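Local structure of Phl p 3 allergen (Phleum pratense, 3FT1) at residues Asp13-Leu17 and Ser58-Val62; Leu17-Tyr23 and Phe65-Ser71. The protein is a major pollen allergen of timothy grass recognised by IgE, a secreted member of the expansin family whose biochemical role in the plant is not established. All coordinates share one frame; numbering follows the deposited sequence.

Contact 1 of 2, residues Asp13-Leu17 and Ser58-Val62; sequences DPKKL and SKPLV
Pro14 O accepts a hydrogen bond from Leu61 N, and this backbone link joins the turn that leads into strand 16-24 to the loop between strands 52-56 and 65-71. The bond is short, 2.7 Å from Leu61 N to Pro14 O, and nearly straight (173° at the hydrogen), with the donor tilted 19° from the carbonyl plane. A water bridges Pro14 O and Leu61 O, donating to both, so two donors grip the proline oxygen; Pro60 CA adds a CA-H...O contact at 3.4 Å from Pro14 O. The close-packed side belongs to Leu61. With its CG anti to the carbonyl carbon, the side chain brings Leu61 CD1 against the backbone of the turn, 3.8 Å from Lys16 N and 4.0 Å from Leu17 CG. Leu61 and Leu17 are both buried, and Leu17 also touches Val55 and Phe87. The other side is looser and largely exposed. Pro14 CB and Pro60 CB are 4.3 Å apart, while Lys15 lays its CG against the Lys59 carbonyl; a bend at chi3 (71°) then carries Lys15 CE to 3.2 Å from Ser58 O. The turn is held by local bonds: Asp13 to Lys16 form a type I beta turn, and Asp13 OD1 accepts from Lys15 N at 2.7 Å, closing an Asx turn. The one hydrogen bond joining the two segments directly uses backbone atoms, so this polar link would depend on the path of the chain more than on side-chain identity, with leucine packing on one side and Lys15 methylenes on the other.

Contact 2 of 2, residues Leu17-Tyr23 and Phe65-Ser71; sequences LVLDIKY and FNFRFMS
Leu17 to Tyr23 and Phe65 to Ser71 face each other across the hydrophobic core, a buried side-chain contact close to the centre of the chain. The strand axes approach to 11.1 Å and cross at -51°, so the odd-numbered residues meet through side chains. At one end Leu17 CD1 covers a face of the Phe65 ring in a CH-pi contact, 4.2 Å from the ring centroid and displaced toward the rim; the same methyl lies at the edge of Phe67. Leu19 comes from the direction opposite to Phe67, bringing Leu19 CD1 to 3.7 Å from Phe67 CE1. Farther along, Ile21 uses its short branch: CG2, anti to the backbone N, touches the edge of Phe69, 3.8 Å from Phe69 CE1. Over a face of that ring comes Tyr23 CD1, 4.1 Å from Phe69 CD1. The two aromatic side chains slide past each other in opposite directions, with their ring planes inclined at 40°. Tyr23 has CG anti to its own N (chi1 173°), which sends the phenol past Phe69 toward the end of strand 65-71, where Tyr23 OH lies 3.4 Å from Ser71 CB. Ser71 OG is hydrogen-bonded to Asp28 OD2 and Met75 N. Phe6 and Phe79 meet the Phe67 and Phe69 rings, respectively, while Val4 and Val8 of strand 3-8 pack against Ile21 and Leu19. On the outward surface of strand 16-24, Asp20 OD1 receives Lys22 NZ at 2.6 Å through its syn lone pair, forming a salt bridge. Strands from two layers of antiparallel strands meeting through an aliphatic and aromatic interior fit the immunoglobulin-like beta-sandwich of the expansin C-terminal domain.

Overall arrangement
From the N terminus, strand 3-8 leads into the turn at 13-17, whose end opens strand 16-24; the chain then passes through strands 30-36, 44-49 and 52-56 before the 58-62 loop returns to that turn. Contact 1 thus closes a loop of 40 intervening residues at the edge of the domain. Contact 2 begins at Leu17, the residue both share, and closes a similar loop of 41 when strand 65-71 passes over strand 16-24. The two closures cross rather than nest, and their centres lie about 16 Å apart. Together they tie strand 16-24 to the connection after strand 52-56 and, through the core, to strand 65-71.

Contact 1 of 2, residues Asp13-Leu17 and Ser58-Val62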
loop_
_atom_site.group_PDB
_atom_site.type_symbol
_atom_site.label_atom_id
_atom_site.label_comp_id
_atom_site.label_asym_id
_atom_site.label_seq_id
_atom_site.Cartn_x
_atom_site.Cartn_y
_atom_site.Cartn_z
ATOM N N ASP A 13 -9.440 -8.609 5.315
ATOM C CA ASP A 13 -10.411 -9.500 4.687
ATOM C C ASP A 13 -10.742 -8.933 3.303
ATOM O O ASP A 13 -10.168 -7.912 2.902
ATOM C CB ASP A 13 -11.651 -9.686 5.580
ATOM C CG ASP A 13 -12.431 -8.399 5.795
ATOM O OD1 ASP A 13 -12.789 -7.730 4.811
ATOM O OD2 ASP A 13 -12.718 -8.070 6.961
ATOM N N PRO A 14 -11.643 -9.589 2.548
ATOM C CA PRO A 14 -11.878 -9.090 1.191
ATOM C C PRO A 14 -12.300 -7.620 1.107
ATOM O O PRO A 14 -12.107 -7.005 0.060
ATOM C CB PRO A 14 -12.994 -10.008 0.677
ATOM C CG PRO A 14 -12.748 -11.293 1.388
ATOM C CD PRO A 14 -12.296 -10.892 2.774
ATOM N N LYS A 15 -12.846 -7.068 2.185
ATOM C CA LYS A 15 -13.292 -5.669 2.197
ATOM C C LYS A 15 -12.353 -4.759 2.987
ATOM O O LYS A 15 -12.659 -3.589 3.219
ATOM C CB LYS A 15 -14.695 -5.566 2.799
ATOM C CG LYS A 15 -15.782 -6.196 1.935
ATOM C CD LYS A 15 -17.063 -6.448 2.721
ATOM C CE LYS A 15 -17.789 -5.162 3.056
ATOM N NZ LYS A 15 -19.120 -5.421 3.687
ATOM N N LYS A 16 -11.213 -5.285 3.413
ATOM C CA LYS A 16 -10.365 -4.511 4.309
ATOM C C LYS A 16 -8.910 -4.924 4.206
ATOM O O LYS A 16 -8.568 -6.080 4.434
ATOM C CB LYS A 16 -10.859 -4.677 5.747
ATOM C CG LYS A 16 -10.112 -3.857 6.789
ATOM C CD LYS A 16 -10.813 -4.001 8.129
ATOM C CE LYS A 16 -9.942 -3.572 9.289
ATOM N NZ LYS A 16 -10.659 -3.802 10.575
ATOM N N LEU A 17 -8.050 -3.974 3.860
ATOM C CA LEU A 17 -6.615 -4.235 3.865
ATOM C C LEU A 17 -5.972 -3.534 5.043
ATOM O O LEU A 17 -6.057 -2.324 5.162
ATOM C CB LEU A 17 -5.968 -3.725 2.577
ATOM C CG LEU A 17 -5.912 -4.675 1.389
ATOM C CD1 LEU A 17 -5.351 -3.952 0.166
ATOM C CD2 LEU A 17 -5.072 -5.902 1.731
ATOM N N SER A 58 -16.998 -0.855 1.321
ATOM C CA SER A 58 -18.294 -1.463 1.597
ATOM C C SER A 58 -18.500 -2.681 0.707
ATOM O O SER A 58 -19.433 -3.464 0.910
ATOM C CB SER A 58 -19.422 -0.455 1.374
ATOM O OG SER A 58 -19.529 -0.129 0.004
ATOM N N LYS A 59 -17.620 -2.835 -0.276
ATOM C CA LYS A 59 -17.651 -3.978 -1.181
ATOM C C LYS A 59 -16.277 -4.623 -1.258
ATOM O O LYS A 59 -15.274 -3.994 -0.921
ATOM C CB LYS A 59 -18.101 -3.535 -2.570
ATOM C CG LYS A 59 -19.571 -3.187 -2.626
ATOM C CD LYS A 59 -19.888 -2.273 -3.783
ATOM C CE LYS A 59 -21.346 -1.846 -3.737
ATOM N NZ LYS A 59 -21.586 -0.638 -4.566
ATOM N N PRO A 60 -16.220 -5.888 -1.696
ATOM C CA PRO A 60 -14.899 -6.516 -1.783
ATOM C C PRO A 60 -13.952 -5.708 -2.659
ATOM O O PRO A 60 -14.349 -5.169 -3.694
ATOM C CB PRO A 60 -15.202 -7.879 -2.405
ATOM C CG PRO A 60 -16.615 -8.162 -1.989
ATOM C CD PRO A 60 -17.306 -6.830 -2.013
ATOM N N LEU A 61 -12.703 -5.614 -2.221
ATOM C CA LEU A 61 -11.690 -4.886 -2.959
ATOM C C LEU A 61 -11.296 -5.673 -4.202
ATOM O O LEU A 61 -11.254 -6.910 -4.196
ATOM C CB LEU A 61 -10.482 -4.629 -2.057
ATOM C CG LEU A 61 -10.771 -3.771 -0.825
ATOM C CD1 LEU A 61 -9.662 -3.888 0.199
ATOM C CD2 LEU A 61 -10.968 -2.321 -1.230
ATOM N N VAL A 62 -11.021 -4.956 -5.279
ATOM C CA VAL A 62 -10.683 -5.592 -6.539
ATOM C C VAL A 62 -9.212 -5.352 -6.864
ATOM O O VAL A 62 -8.789 -4.210 -7.067
ATOM C CB VAL A 62 -11.574 -5.061 -7.673
ATOM C CG1 VAL A 62 -11.128 -5.620 -9.005
ATOM C CG2 VAL A 62 -13.041 -5.400 -7.398
HETATM O O HOH W 1 -11.106 -8.583 -2.031
#

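Contact 2 of 2, residues Leu17-Tyr23 and Phe65-Ser71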
loop_
_atom_site.group_PDB
_atom_site.type_symbol
_atom_site.label_atom_id
_atom_site.label_comp_id
_atom_site.label_asym_id
_atom_site.label_seq_id
_atom_site.Cartn_x
_atom_site.Cartn_y
_atom_site.Cartn_z
ATOM N N LEU A 17 -8.050 -3.974 3.860
ATOM C CA LEU A 17 -6.615 -4.235 3.865
ATOM C C LEU A 17 -5.972 -3.534 5.043
ATOM O O LEU A 17 -6.057 -2.324 5.162
ATOM C CB LEU A 17 -5.968 -3.725 2.577
ATOM C CG LEU A 17 -5.912 -4.675 1.389
ATOM C CD1 LEU A 17 -5.351 -3.952 0.166
ATOM C CD2 LEU A 17 -5.072 -5.902 1.731
ATOM N N VAL A 18 -5.335 -4.312 5.912
ATOM C CA VAL A 18 -4.556 -3.766 7.006
ATOM C C VAL A 18 -3.119 -4.108 6.686
ATOM O O VAL A 18 -2.756 -5.291 6.641
ATOM C CB VAL A 18 -4.944 -4.404 8.353
ATOM C CG1 VAL A 18 -4.170 -3.760 9.480
ATOM C CG2 VAL A 18 -6.447 -4.272 8.589
ATOM N N LEU A 19 -2.309 -3.081 6.449
ATOM C CA LEU A 19 -0.970 -3.291 5.917
ATOM C C LEU A 19 0.096 -2.670 6.782
ATOM O O LEU A 19 0.049 -1.470 7.075
ATOM C CB LEU A 19 -0.853 -2.694 4.514
ATOM C CG LEU A 19 -1.763 -3.286 3.441
ATOM C CD1 LEU A 19 -1.672 -2.445 2.173
ATOM C CD2 LEU A 19 -1.368 -4.732 3.170
ATOM N N ASP A 20 1.054 -3.501 7.176
ATOM C CA ASP A 20 2.316 -3.023 7.712
ATOM C C ASP A 20 3.173 -2.641 6.521
ATOM O O ASP A 20 3.684 -3.496 5.801
ATOM C CB ASP A 20 3.006 -4.125 8.518
ATOM C CG ASP A 20 4.316 -3.671 9.128
ATOM O OD1 ASP A 20 4.633 -2.466 9.044
ATOM O OD2 ASP A 20 5.031 -4.523 9.697
ATOM N N ILE A 21 3.303 -1.344 6.290
ATOM C CA ILE A 21 4.086 -0.864 5.170
ATOM C C ILE A 21 5.406 -0.356 5.728
ATOM O O ILE A 21 5.427 0.517 6.600
ATOM C CB ILE A 21 3.344 0.271 4.409
ATOM C CG1 ILE A 21 1.997 -0.238 3.881
ATOM C CG2 ILE A 21 4.204 0.812 3.270
ATOM C CD1 ILE A 21 1.144 0.829 3.209
ATOM N N LYS A 22 6.504 -0.929 5.248
ATOM C CA LYS A 22 7.829 -0.481 5.637
ATOM C C LYS A 22 8.420 0.284 4.468
ATOM O O LYS A 22 8.787 -0.299 3.450
ATOM C CB LYS A 22 8.700 -1.676 6.013
ATOM C CG LYS A 22 8.300 -2.297 7.342
ATOM C CD LYS A 22 8.749 -1.384 8.490
ATOM C CE LYS A 22 8.398 -1.951 9.853
ATOM N NZ LYS A 22 6.944 -1.863 10.146
ATOM N N TYR A 23 8.496 1.601 4.631
ATOM C CA TYR A 23 8.904 2.505 3.570
ATOM C C TYR A 23 10.262 3.058 3.930
ATOM O O TYR A 23 10.460 3.567 5.032
ATOM C CB TYR A 23 7.887 3.643 3.461
ATOM C CG TYR A 23 8.238 4.765 2.505
ATOM C CD1 TYR A 23 7.750 4.771 1.205
ATOM C CD2 TYR A 23 9.028 5.838 2.914
ATOM C CE1 TYR A 23 8.046 5.806 0.330
ATOM C CE2 TYR A 23 9.333 6.877 2.044
ATOM C CZ TYR A 23 8.835 6.853 0.756
ATOM O OH TYR A 23 9.123 7.862 -0.129
ATOM N N PHE A 65 -3.674 -4.827 -6.537
ATOM C CA PHE A 65 -3.761 -3.486 -5.980
ATOM C C PHE A 65 -2.541 -2.629 -6.301
ATOM O O PHE A 65 -1.414 -3.094 -6.223
ATOM C CB PHE A 65 -3.967 -3.582 -4.468
ATOM C CG PHE A 65 -5.170 -4.399 -4.080
ATOM C CD1 PHE A 65 -6.445 -3.943 -4.355
ATOM C CD2 PHE A 65 -5.023 -5.630 -3.460
ATOM C CE1 PHE A 65 -7.556 -4.694 -4.011
ATOM C CE2 PHE A 65 -6.133 -6.391 -3.114
ATOM C CZ PHE A 65 -7.399 -5.915 -3.389
ATOM N N ASN A 66 -2.794 -1.372 -6.656
ATOM C CA ASN A 66 -1.746 -0.382 -6.894
ATOM C C ASN A 66 -1.694 0.604 -5.740
ATOM O O ASN A 66 -2.721 0.899 -5.126
ATOM C CB ASN A 66 -2.034 0.361 -8.201
ATOM C CG ASN A 66 -2.447 -0.580 -9.306
ATOM O OD1 ASN A 66 -1.624 -1.328 -9.833
ATOM N ND2 ASN A 66 -3.735 -0.573 -9.644
ATOM N N PHE A 67 -0.503 1.103 -5.431
ATOM C CA PHE A 67 -0.322 2.015 -4.306
ATOM C C PHE A 67 0.470 3.248 -4.726
ATOM O O PHE A 67 1.503 3.133 -5.383
ATOM C CB PHE A 67 0.388 1.304 -3.146
ATOM C CG PHE A 67 -0.425 0.191 -2.546
ATOM C CD1 PHE A 67 -1.308 0.448 -1.512
ATOM C CD2 PHE A 67 -0.345 -1.096 -3.055
ATOM C CE1 PHE A 67 -2.092 -0.568 -0.975
ATOM C CE2 PHE A 67 -1.120 -2.119 -2.523
ATOM C CZ PHE A 67 -1.990 -1.855 -1.480
ATOM N N ARG A 68 -0.034 4.418 -4.357
ATOM C CA ARG A 68 0.683 5.669 -4.601
ATOM C C ARG A 68 1.181 6.198 -3.277
ATOM O O ARG A 68 0.400 6.347 -2.326
ATOM C CB ARG A 68 -0.214 6.711 -5.260
ATOM C CG ARG A 68 0.480 8.052 -5.464
ATOM C CD ARG A 68 -0.258 8.912 -6.467
ATOM N NE ARG A 68 -1.506 9.429 -5.919
ATOM C CZ ARG A 68 -2.365 10.175 -6.608
ATOM N NH1 ARG A 68 -2.112 10.486 -7.875
ATOM N NH2 ARG A 68 -3.475 10.612 -6.032
ATOM N N PHE A 69 2.483 6.467 -3.220
ATOM C CA PHE A 69 3.123 7.043 -2.045
ATOM C C PHE A 69 3.495 8.500 -2.282
ATOM O O PHE A 69 3.964 8.858 -3.360
ATOM C CB PHE A 69 4.413 6.288 -1.715
ATOM C CG PHE A 69 4.195 4.857 -1.289
ATOM C CD1 PHE A 69 3.878 4.557 0.020
ATOM C CD2 PHE A 69 4.315 3.822 -2.195
ATOM C CE1 PHE A 69 3.682 3.253 0.422
ATOM C CE2 PHE A 69 4.118 2.510 -1.797
ATOM C CZ PHE A 69 3.799 2.232 -0.485
ATOM N N MET A 70 3.310 9.321 -1.255
ATOM C CA MET A 70 3.874 10.667 -1.219
ATOM C C MET A 70 4.691 10.785 0.051
ATOM O O MET A 70 4.177 10.548 1.148
ATOM C CB MET A 70 2.763 11.721 -1.222
ATOM C CG MET A 70 2.115 11.916 -2.570
ATOM S SD MET A 70 3.248 12.702 -3.737
ATOM C CE MET A 70 3.564 14.259 -2.907
ATOM N N SER A 71 5.972 11.103 -0.094
ATOM C CA SER A 71 6.848 11.269 1.066
ATOM C C SER A 71 6.662 12.655 1.672
ATOM O O SER A 71 6.078 13.541 1.042
ATOM C CB SER A 71 8.311 11.073 0.672
ATOM O OG SER A 71 8.823 12.223 0.017
#